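Local structure of adapter protein mecA 1 (Bacillus subtilis, 3JTP) at residues L7-V19 / L34-F47. The protein recognises unfolded proteins and targets them to the ClpC protease, and restrains competence by delivering ComK to ClpCP. The protein carries 3 engineered substitutions. Sequence-based numbering, arbitrary orientation.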
loop_
_atom_site.group_PDB
_atom_site.type_symbol
_atom_site.label_atom_id
_atom_site.label_comp_id
_atom_site.label_asym_id
_atom_site.label_seq_id
_atom_site.Cartn_x
_atom_site.Cartn_y
_atom_site.Cartn_z
ATOM N N LEU A 7 8.048 -10.425 -4.395
ATOM C CA LEU A 7 6.939 -10.349 -5.347
ATOM C C LEU A 7 6.056 -9.111 -5.127
ATOM O O LEU A 7 6.225 -8.368 -4.151
ATOM C CB LEU A 7 6.103 -11.633 -5.309
ATOM C CG LEU A 7 5.585 -12.140 -3.957
ATOM C CD1 LEU A 7 4.620 -13.317 -4.164
ATOM C CD2 LEU A 7 6.719 -12.531 -3.002
ATOM N N GLN A 8 5.117 -8.902 -6.044
ATOM C CA GLN A 8 4.293 -7.698 -6.061
ATOM C C GLN A 8 2.854 -7.924 -5.580
ATOM O O GLN A 8 2.301 -9.021 -5.698
ATOM C CB GLN A 8 4.323 -7.075 -7.456
ATOM C CG GLN A 8 5.602 -6.287 -7.716
ATOM C CD GLN A 8 6.331 -6.711 -8.983
ATOM O OE1 GLN A 8 7.559 -6.746 -9.008
ATOM N NE2 GLN A 8 5.582 -7.044 -10.031
ATOM N N PHE A 9 2.268 -6.885 -4.997
ATOM C CA PHE A 9 0.898 -6.955 -4.514
ATOM C C PHE A 9 0.176 -5.642 -4.726
ATOM O O PHE A 9 0.766 -4.564 -4.591
ATOM C CB PHE A 9 0.849 -7.303 -3.027
ATOM C CG PHE A 9 1.196 -8.721 -2.727
ATOM C CD1 PHE A 9 0.200 -9.685 -2.628
ATOM C CD2 PHE A 9 2.523 -9.104 -2.544
ATOM C CE1 PHE A 9 0.524 -11.015 -2.354
ATOM C CE2 PHE A 9 2.855 -10.426 -2.267
ATOM C CZ PHE A 9 1.857 -11.383 -2.171
ATOM N N VAL A 10 -1.102 -5.731 -5.072
ATOM C CA VAL A 10 -1.957 -4.575 -4.940
ATOM C C VAL A 10 -2.927 -4.858 -3.820
ATOM O O VAL A 10 -3.662 -5.844 -3.868
ATOM C CB VAL A 10 -2.759 -4.301 -6.179
ATOM C CG1 VAL A 10 -3.831 -3.288 -5.848
ATOM C CG2 VAL A 10 -1.856 -3.792 -7.294
ATOM N N LEU A 11 -2.932 -3.981 -2.821
ATOM C CA LEU A 11 -3.785 -4.141 -1.648
ATOM C C LEU A 11 -4.831 -3.037 -1.644
ATOM O O LEU A 11 -4.524 -1.879 -1.956
ATOM C CB LEU A 11 -2.949 -4.072 -0.368
ATOM C CG LEU A 11 -1.727 -4.996 -0.320
ATOM C CD1 LEU A 11 -0.926 -4.740 0.936
ATOM C CD2 LEU A 11 -2.114 -6.463 -0.416
ATOM N N ARG A 12 -6.073 -3.375 -1.308
ATOM C CA ARG A 12 -7.107 -2.359 -1.304
ATOM C C ARG A 12 -7.535 -2.004 0.101
ATOM O O ARG A 12 -7.704 -2.886 0.967
ATOM C CB ARG A 12 -8.315 -2.784 -2.122
ATOM C CG ARG A 12 -9.164 -3.864 -1.483
ATOM C CD ARG A 12 -10.487 -3.998 -2.248
ATOM N NE ARG A 12 -11.312 -5.089 -1.732
ATOM C CZ ARG A 12 -11.016 -6.367 -1.913
ATOM N NH1 ARG A 12 -9.915 -6.664 -2.578
ATOM N NH2 ARG A 12 -11.796 -7.331 -1.418
ATOM N N PHE A 13 -7.714 -0.706 0.318
ATOM C CA PHE A 13 -8.136 -0.188 1.617
ATOM C C PHE A 13 -9.522 0.412 1.512
ATOM O O PHE A 13 -9.791 1.191 0.611
ATOM C CB PHE A 13 -7.163 0.889 2.108
ATOM C CG PHE A 13 -5.781 0.379 2.387
ATOM C CD1 PHE A 13 -5.328 0.233 3.693
ATOM C CD2 PHE A 13 -4.921 0.049 1.343
ATOM C CE1 PHE A 13 -4.050 -0.224 3.954
ATOM C CE2 PHE A 13 -3.629 -0.421 1.601
ATOM C CZ PHE A 13 -3.200 -0.556 2.915
ATOM N N GLY A 14 -10.388 0.067 2.457
ATOM C CA GLY A 14 -11.728 0.623 2.492
ATOM C C GLY A 14 -11.765 2.116 2.782
ATOM O O GLY A 14 -12.693 2.801 2.378
ATOM N N ASP A 15 -10.765 2.635 3.488
ATOM C CA ASP A 15 -10.705 4.078 3.678
ATOM C C ASP A 15 -9.314 4.595 4.032
ATOM O O ASP A 15 -8.435 3.843 4.430
ATOM C CB ASP A 15 -11.737 4.543 4.709
ATOM C CG ASP A 15 -11.403 4.077 6.113
ATOM O OD1 ASP A 15 -10.549 3.173 6.238
ATOM O OD2 ASP A 15 -11.990 4.609 7.087
ATOM N N PHE A 16 -9.127 5.893 3.873
ATOM C CA PHE A 16 -7.827 6.494 4.087
ATOM C C PHE A 16 -7.257 6.285 5.499
ATOM O O PHE A 16 -6.046 6.163 5.649
ATOM C CB PHE A 16 -7.859 7.983 3.735
ATOM C CG PHE A 16 -6.515 8.556 3.510
ATOM C CD1 PHE A 16 -5.655 7.962 2.609
ATOM C CD2 PHE A 16 -6.095 9.666 4.212
ATOM C CE1 PHE A 16 -4.388 8.463 2.400
ATOM C CE2 PHE A 16 -4.840 10.180 4.015
ATOM C CZ PHE A 16 -3.981 9.582 3.100
ATOM N N GLU A 17 -8.102 6.238 6.527
ATOM C CA GLU A 17 -7.574 6.100 7.886
ATOM C C GLU A 17 -6.787 4.808 8.012
ATOM O O GLU A 17 -5.780 4.759 8.710
ATOM C CB GLU A 17 -8.663 6.165 8.972
ATOM C CG GLU A 17 -9.780 7.167 8.696
ATOM C CD GLU A 17 -9.283 8.600 8.589
ATOM O OE1 GLU A 17 -10.004 9.438 7.982
ATOM O OE2 GLU A 17 -8.180 8.882 9.125
ATOM N N ASP A 18 -7.230 3.761 7.328
ATOM C CA ASP A 18 -6.544 2.484 7.426
ATOM C C ASP A 18 -5.187 2.540 6.738
ATOM O O ASP A 18 -4.265 1.865 7.165
ATOM C CB ASP A 18 -7.392 1.352 6.853
ATOM C CG ASP A 18 -8.607 1.029 7.729
ATOM O OD1 ASP A 18 -8.614 1.463 8.900
ATOM O OD2 ASP A 18 -9.551 0.360 7.245
ATOM N N VAL A 19 -5.069 3.334 5.677
ATOM C CA VAL A 19 -3.753 3.577 5.069
ATOM C C VAL A 19 -2.814 4.274 6.067
ATOM O O VAL A 19 -1.706 3.811 6.296
ATOM C CB VAL A 19 -3.847 4.400 3.773
ATOM C CG1 VAL A 19 -2.440 4.571 3.142
ATOM C CG2 VAL A 19 -4.842 3.731 2.773
ATOM N N LEU A 34 0.753 4.613 -4.001
ATOM C CA LEU A 34 -0.630 4.724 -3.562
ATOM C C LEU A 34 -1.514 5.375 -4.624
ATOM O O LEU A 34 -1.150 6.410 -5.181
ATOM C CB LEU A 34 -0.697 5.508 -2.240
ATOM C CG LEU A 34 -2.086 5.700 -1.622
ATOM C CD1 LEU A 34 -2.591 4.425 -0.926
ATOM C CD2 LEU A 34 -2.059 6.876 -0.642
ATOM N N TYR A 35 -2.666 4.757 -4.896
ATOM C CA TYR A 35 -3.658 5.289 -5.825
ATOM C C TYR A 35 -5.021 5.377 -5.126
ATOM O O TYR A 35 -5.246 4.686 -4.129
ATOM C CB TYR A 35 -3.833 4.363 -7.045
ATOM C CG TYR A 35 -2.627 4.176 -7.932
ATOM C CD1 TYR A 35 -2.517 4.827 -9.162
ATOM C CD2 TYR A 35 -1.607 3.322 -7.556
ATOM C CE1 TYR A 35 -1.403 4.636 -9.975
ATOM C CE2 TYR A 35 -0.501 3.129 -8.350
ATOM C CZ TYR A 35 -0.398 3.782 -9.547
ATOM O OH TYR A 35 0.730 3.558 -10.292
ATOM N N SER A 36 -5.935 6.195 -5.653
ATOM C CA SER A 36 -7.363 6.022 -5.338
ATOM C C SER A 36 -8.096 5.547 -6.570
ATOM O O SER A 36 -7.644 5.772 -7.692
ATOM C CB SER A 36 -8.037 7.304 -4.818
ATOM O OG SER A 36 -7.768 8.430 -5.637
ATOM N N PHE A 37 -9.242 4.910 -6.352
ATOM C CA PHE A 37 -10.047 4.410 -7.442
ATOM C C PHE A 37 -11.423 4.007 -6.908
ATOM O O PHE A 37 -11.539 3.168 -6.012
ATOM C CB PHE A 37 -9.325 3.241 -8.127
ATOM C CG PHE A 37 -10.078 2.645 -9.285
ATOM C CD1 PHE A 37 -10.254 3.364 -10.461
ATOM C CD2 PHE A 37 -10.586 1.354 -9.208
ATOM C CE1 PHE A 37 -10.955 2.806 -11.544
ATOM C CE2 PHE A 37 -11.284 0.789 -10.287
ATOM C CZ PHE A 37 -11.471 1.516 -11.451
ATOM N N GLU A 38 -12.464 4.640 -7.439
ATOM C CA GLU A 38 -13.826 4.276 -7.093
ATOM C C GLU A 38 -14.045 4.225 -5.585
ATOM O O GLU A 38 -14.585 3.247 -5.075
ATOM C CB GLU A 38 -14.169 2.897 -7.666
ATOM C CG GLU A 38 -14.276 2.830 -9.165
ATOM C CD GLU A 38 -15.241 3.856 -9.716
ATOM O OE1 GLU A 38 -16.314 4.077 -9.096
ATOM O OE2 GLU A 38 -14.922 4.438 -10.775
ATOM N N ASN A 39 -13.623 5.259 -4.872
ATOM C CA ASN A 39 -13.945 5.368 -3.445
ATOM C C ASN A 39 -13.021 4.571 -2.546
ATOM O O ASN A 39 -13.120 4.664 -1.337
ATOM C CB ASN A 39 -15.399 4.940 -3.168
ATOM C CG ASN A 39 -16.379 5.459 -4.212
ATOM O OD1 ASN A 39 -17.171 4.692 -4.782
ATOM N ND2 ASN A 39 -16.320 6.765 -4.482
ATOM N N ARG A 40 -12.121 3.786 -3.120
ATOM C CA ARG A 40 -11.171 3.061 -2.291
ATOM C C ARG A 40 -9.727 3.464 -2.562
ATOM O O ARG A 40 -9.457 4.223 -3.490
ATOM C CB ARG A 40 -11.393 1.560 -2.400
ATOM C CG ARG A 40 -12.821 1.198 -2.049
ATOM C CD ARG A 40 -12.940 -0.109 -1.312
ATOM N NE ARG A 40 -12.880 -1.271 -2.191
ATOM C CZ ARG A 40 -13.945 -1.822 -2.767
ATOM N NH1 ARG A 40 -15.148 -1.298 -2.556
ATOM N NH2 ARG A 40 -13.808 -2.894 -3.553
ATOM N N TYR A 41 -8.814 3.008 -1.713
ATOM C CA TYR A 41 -7.390 3.311 -1.890
ATOM C C TYR A 41 -6.669 2.015 -2.211
ATOM O O TYR A 41 -7.043 0.945 -1.720
ATOM C CB TYR A 41 -6.794 4.008 -0.646
ATOM C CG TYR A 41 -7.361 5.397 -0.466
ATOM C CD1 TYR A 41 -6.737 6.503 -1.033
ATOM C CD2 TYR A 41 -8.558 5.601 0.223
ATOM C CE1 TYR A 41 -7.274 7.772 -0.906
ATOM C CE2 TYR A 41 -9.111 6.873 0.349
ATOM C CZ TYR A 41 -8.457 7.955 -0.218
ATOM O OH TYR A 41 -8.982 9.225 -0.087
ATOM N N TYR A 42 -5.662 2.104 -3.062
ATOM C CA TYR A 42 -4.930 0.933 -3.490
ATOM C C TYR A 42 -3.451 1.184 -3.308
ATOM O O TYR A 42 -2.930 2.218 -3.715
ATOM C CB TYR A 42 -5.252 0.612 -4.959
ATOM C CG TYR A 42 -6.686 0.190 -5.151
ATOM C CD1 TYR A 42 -7.023 -1.149 -5.258
ATOM C CD2 TYR A 42 -7.706 1.134 -5.203
ATOM C CE1 TYR A 42 -8.340 -1.541 -5.425
ATOM C CE2 TYR A 42 -9.033 0.748 -5.369
ATOM C CZ TYR A 42 -9.342 -0.588 -5.481
ATOM O OH TYR A 42 -10.655 -0.981 -5.648
ATOM N N LEU A 43 -2.783 0.246 -2.661
ATOM C CA LEU A 43 -1.369 0.398 -2.398
ATOM C C LEU A 43 -0.682 -0.549 -3.340
ATOM O O LEU A 43 -0.783 -1.755 -3.174
ATOM C CB LEU A 43 -1.032 -0.050 -0.977
ATOM C CG LEU A 43 -0.147 0.788 -0.047
ATOM C CD1 LEU A 43 0.688 -0.107 0.875
ATOM C CD2 LEU A 43 0.724 1.741 -0.806
ATOM N N TYR A 44 0.034 -0.040 -4.321
ATOM C CA TYR A 44 0.906 -0.961 -5.025
ATOM C C TYR A 44 2.119 -1.285 -4.144
ATOM O O TYR A 44 2.826 -0.391 -3.705
ATOM C CB TYR A 44 1.342 -0.413 -6.365
ATOM C CG TYR A 44 2.275 -1.353 -7.080
ATOM C CD1 TYR A 44 1.840 -2.602 -7.516
ATOM C CD2 TYR A 44 3.596 -0.991 -7.321
ATOM C CE1 TYR A 44 2.697 -3.467 -8.158
ATOM C CE2 TYR A 44 4.463 -1.841 -7.973
ATOM C CZ TYR A 44 4.016 -3.074 -8.383
ATOM O OH TYR A 44 4.901 -3.903 -9.023
ATOM N N VAL A 45 2.347 -2.559 -3.873
ATOM C CA VAL A 45 3.403 -2.935 -2.935
ATOM C C VAL A 45 4.460 -3.858 -3.531
ATOM O O VAL A 45 4.181 -5.028 -3.810
ATOM C CB VAL A 45 2.833 -3.621 -1.706
ATOM C CG1 VAL A 45 3.974 -4.068 -0.786
ATOM C CG2 VAL A 45 1.913 -2.678 -0.991
ATOM N N ASP A 46 5.670 -3.334 -3.697
ATOM C CA ASP A 46 6.772 -4.105 -4.258
ATOM C C ASP A 46 7.802 -4.410 -3.194
ATOM O O ASP A 46 8.555 -3.527 -2.772
ATOM C CB ASP A 46 7.441 -3.351 -5.406
ATOM C CG ASP A 46 8.472 -4.204 -6.137
ATOM O OD1 ASP A 46 8.631 -5.389 -5.753
ATOM O OD2 ASP A 46 9.116 -3.697 -7.092
ATOM N N PHE A 47 7.827 -5.663 -2.760
ATOM C CA PHE A 47 8.814 -6.122 -1.798
ATOM C C PHE A 47 10.135 -6.471 -2.505
ATOM O O PHE A 47 10.941 -7.236 -1.978
ATOM C CB PHE A 47 8.281 -7.352 -1.070
ATOM C CG PHE A 47 7.100 -7.077 -0.172
ATOM C CD1 PHE A 47 7.271 -6.449 1.053
ATOM C CD2 PHE A 47 5.820 -7.472 -0.543
ATOM C CE1 PHE A 47 6.190 -6.212 1.891
ATOM C CE2 PHE A 47 4.727 -7.236 0.298
ATOM C CZ PHE A 47 4.916 -6.604 1.516
#
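Leu7 O accepts a weak bond from Phe47 N, and from there strands 8-13 and 40-46 run antiparallel through this C-terminal domain, the part of MecA that interacts with ClpC. Phe9, Leu11 and Phe13 trade paired N-H...O bonds with Val45, Leu43 and Tyr41, and their largely apolar side chains share one face of the sheet. The Phe9 ring brings CD2 to the edge of the Phe47 ring, 4.1 Å from CE2, near helix 54-65, where Phe9 touches Leu59. On the other face, branched Val10 can serve two rings at once: CG1 meets the edge of Tyr42, while CG2 lies in the plane of the Tyr44 ring, 3.9 Å from CD1. Back on the Phe9 face, buried Leu11 suits the core, sending CD1 to Val45 CG2 (4.0 Å) and touching Met62. Arg12, on the Val10 face, offers an aliphatic stem, CB 3.5 Å from Tyr42 CE1, and a charged end whose NH1 bonds weakly to Glu68 O. It runs alongside Arg40, their guanidinium planes oblique; Arg12 NE lies 3.8 Å from Arg40 NH2, a proximity of like charges that probably costs some energy. The N-H of Phe13 points almost straight at Tyr41 O (2.7 Å, 171°), and the edge of the Phe13 ring puts CE2 against Leu43 CB, 3.7 Å away. Beyond Gly14 the chain turns into helix 16-24. With CG anti to the backbone N (chi1 -162°), Phe16 places CD1 over the centre of one Tyr41 ring face, the planes inclined at 44°. Val19 uses its branches separately, CG2 on Tyr41 CB and CG1 on Leu34 CD1. Replacing Tyr41 by alanine would probably spare the backbone bonds to Phe13 but leave Phe16 CD1 without its support, opening a gap between strand 40-46 and helix 16-24. Backbone bonds at alternate residues thus join the two strands, Val10 and Arg12 bond outward to Ser69 and Asn67, and aromatic and branched side chains join sheet to helices by apolar packing.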